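Local coordinates for protein dehydrogenase (Chromobacterium violaceum, PDB 3Q2I) that probably oxidises the 3''-hydroxyl of UDP-GlcNAcA with NAD as cofactor, a step in the biosynthesis of 2,3-diacetamido-2,3-dideoxy-D-mannuronic acid, at residues 145-150 with 275-280. Sequence-based numbering, arbitrary orientation.
Sequences KRAMQE and QHWEFS
Ala147, near the end of helix 139-149, points its methyl group at two aromatic side chains on strand 273-279, and these apolar touches make up the contact. The closer one is to Phe279, where CB of Ala147 lies 4.1 Å from CZ, the far end of the ring. Trp277 reaches the same CB with CH2, on the six-membered ring of the indole, 4.4 Å away. Both rings meet the methyl obliquely.

The two aromatics also pack on each other. CE2 of Phe279 sits over one face of the indole, 3.3 Å above its plane and offset toward the rim, while CD1 of Trp277 lies in the plane of the Phe279 ring, at its edge. This is an edge-on approach of the phenyl to the indole face. With CG of Trp277 anti to the backbone N (chi1 -167°), the indole extends from the strand far enough to reach the helix, although its first bond does not aim there. Phe279 does point toward the helix from the start.

Other residues of the chain pack round the rings. Trp277 NE1 is hydrogen-bonded to OD1 of Asp286, which probably helps set the rotation of the indole; Phe279 has a cation-pi partner in Arg152 and an edge-to-face neighbour in Phe153.

In the fold, the helix end packs against the outermost strand, within this chain, of the large mixed sheet, both belonging to the C-terminal alpha/beta domain of the oxidoreductase family; His276 and Glu278 of that strand pack on a second subunit. With 79 Å² buried in all and the methyl of Ala147 as all that residues 145-150 contribute, the join is small and purely apolar, without a directional bond between the segments, the polar group of Trp277 being turned to Asp286.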
loop_
_atom_site.group_PDB
_atom_site.type_symbol
_atom_site.label_atom_id
_atom_site.label_comp_id
_atom_site.label_asym_id
_atom_site.label_seq_id
_atom_site.Cartn_x
_atom_site.Cartn_y
_atom_site.Cartn_z
ATOM N N LYS A 145 -13.159 14.937 -34.930
ATOM C CA LYS A 145 -14.313 14.983 -34.038
ATOM C C LYS A 145 -15.594 14.476 -34.721
ATOM O O LYS A 145 -16.393 13.720 -34.148
ATOM C CB LYS A 145 -14.508 16.385 -33.462
ATOM C CG LYS A 145 -15.701 16.486 -32.506
ATOM C CD LYS A 145 -15.506 15.736 -31.167
ATOM C CE LYS A 145 -16.642 16.039 -30.170
ATOM N NZ LYS A 145 -16.552 15.290 -28.875
ATOM N N ARG A 146 -15.793 14.922 -35.958
ATOM C CA ARG A 146 -16.931 14.443 -36.729
ATOM C C ARG A 146 -16.921 12.929 -36.922
ATOM O O ARG A 146 -17.949 12.251 -36.759
ATOM C CB ARG A 146 -17.021 15.231 -38.042
ATOM C CG ARG A 146 -17.587 16.617 -37.827
ATOM C CD ARG A 146 -17.424 17.540 -39.047
ATOM N NE ARG A 146 -18.013 16.977 -40.266
ATOM C CZ ARG A 146 -17.596 17.258 -41.499
ATOM N NH1 ARG A 146 -16.590 18.096 -41.700
ATOM N NH2 ARG A 146 -18.181 16.688 -42.546
ATOM N N ALA A 147 -15.752 12.370 -37.238
ATOM C CA ALA A 147 -15.673 10.926 -37.387
ATOM C C ALA A 147 -16.072 10.227 -36.097
ATOM O O ALA A 147 -16.767 9.228 -36.133
ATOM C CB ALA A 147 -14.283 10.492 -37.874
ATOM N N MET A 148 -15.633 10.769 -34.964
ATOM C CA MET A 148 -15.971 10.229 -33.651
ATOM C C MET A 148 -17.475 10.313 -33.418
ATOM O O MET A 148 -18.095 9.313 -33.074
ATOM C CB MET A 148 -15.274 11.002 -32.532
ATOM C CG MET A 148 -13.879 10.522 -32.234
ATOM S SD MET A 148 -13.786 8.721 -32.106
ATOM C CE MET A 148 -12.063 8.545 -32.438
ATOM N N GLN A 149 -18.053 11.502 -33.587
ATOM C CA GLN A 149 -19.514 11.670 -33.414
ATOM C C GLN A 149 -20.349 10.719 -34.277
ATOM O O GLN A 149 -21.414 10.263 -33.861
ATOM C CB GLN A 149 -19.932 13.123 -33.687
ATOM C CG GLN A 149 -19.480 14.092 -32.597
ATOM C CD GLN A 149 -19.469 15.551 -33.040
ATOM O OE1 GLN A 149 -19.590 15.862 -34.226
ATOM N NE2 GLN A 149 -19.361 16.452 -32.081
ATOM N N GLU A 150 -19.887 10.422 -35.484
ATOM C CA GLU A 150 -20.588 9.479 -36.347
ATOM C C GLU A 150 -20.333 8.009 -36.007
ATOM O O GLU A 150 -20.899 7.134 -36.643
ATOM C CB GLU A 150 -20.223 9.738 -37.809
ATOM C CG GLU A 150 -20.374 11.180 -38.216
ATOM C CD GLU A 150 -21.634 11.357 -39.024
ATOM O OE1 GLU A 150 -21.513 11.532 -40.260
ATOM O OE2 GLU A 150 -22.728 11.237 -38.420
ATOM N N GLN A 275 -2.473 12.050 -42.421
ATOM C CA GLN A 275 -1.471 11.125 -42.978
ATOM C C GLN A 275 -2.033 9.730 -43.230
ATOM O O GLN A 275 -1.514 8.969 -44.037
ATOM C CB GLN A 275 -0.283 11.031 -42.015
ATOM C CG GLN A 275 0.491 12.308 -41.937
ATOM C CD GLN A 275 1.620 12.238 -40.929
ATOM O OE1 GLN A 275 1.609 11.368 -40.061
ATOM N NE2 GLN A 275 2.563 13.178 -40.997
ATOM N N HIS A 276 -3.095 9.357 -42.526
ATOM C CA HIS A 276 -3.653 8.034 -42.696
ATOM C C HIS A 276 -5.122 8.141 -42.340
ATOM O O HIS A 276 -5.447 8.755 -41.325
ATOM C CB HIS A 276 -2.989 6.993 -41.799
ATOM C CG HIS A 276 -3.402 5.593 -42.139
ATOM N ND1 HIS A 276 -2.814 4.884 -43.170
ATOM C CD2 HIS A 276 -4.305 4.755 -41.583
ATOM C CE1 HIS A 276 -3.359 3.683 -43.247
ATOM N NE2 HIS A 276 -4.272 3.582 -42.301
ATOM N N TRP A 277 -6.001 7.643 -43.209
ATOM C CA TRP A 277 -7.428 7.895 -43.098
ATOM C C TRP A 277 -8.248 6.762 -43.706
ATOM O O TRP A 277 -8.635 6.813 -44.890
ATOM C CB TRP A 277 -7.802 9.267 -43.697
ATOM C CG TRP A 277 -9.209 9.730 -43.333
ATOM C CD1 TRP A 277 -10.358 9.456 -44.018
ATOM C CD2 TRP A 277 -9.587 10.568 -42.232
ATOM N NE1 TRP A 277 -11.434 10.032 -43.384
ATOM C CE2 TRP A 277 -10.985 10.738 -42.296
ATOM C CE3 TRP A 277 -8.878 11.148 -41.175
ATOM C CZ2 TRP A 277 -11.702 11.481 -41.335
ATOM C CZ3 TRP A 277 -9.585 11.875 -40.230
ATOM C CH2 TRP A 277 -10.975 12.047 -40.322
ATOM N N GLU A 278 -8.440 5.683 -42.969
ATOM C CA GLU A 278 -8.978 4.451 -43.532
ATOM C C GLU A 278 -10.171 3.921 -42.731
ATOM O O GLU A 278 -10.052 3.549 -41.552
ATOM C CB GLU A 278 -7.859 3.402 -43.709
ATOM C CG GLU A 278 -8.352 2.022 -44.111
ATOM C CD GLU A 278 -7.274 1.095 -44.691
ATOM O OE1 GLU A 278 -7.659 0.102 -45.358
ATOM O OE2 GLU A 278 -6.057 1.338 -44.494
ATOM N N PHE A 279 -11.346 3.940 -43.351
ATOM C CA PHE A 279 -12.570 3.503 -42.687
ATOM C C PHE A 279 -13.269 2.366 -43.420
ATOM O O PHE A 279 -13.089 2.231 -44.643
ATOM C CB PHE A 279 -13.508 4.689 -42.474
ATOM C CG PHE A 279 -13.015 5.671 -41.451
ATOM C CD1 PHE A 279 -13.241 5.456 -40.097
ATOM C CD2 PHE A 279 -12.312 6.797 -41.840
ATOM C CE1 PHE A 279 -12.777 6.375 -39.155
ATOM C CE2 PHE A 279 -11.824 7.707 -40.927
ATOM C CZ PHE A 279 -12.086 7.498 -39.554
ATOM N N SER A 280 -14.047 1.559 -42.704
ATOM C CA SER A 280 -14.691 0.399 -43.311
ATOM C C SER A 280 -15.779 0.825 -44.293
ATOM O O SER A 280 -16.024 0.102 -45.259
ATOM C CB SER A 280 -15.254 -0.588 -42.288
ATOM O OG SER A 280 -16.356 -0.053 -41.585
#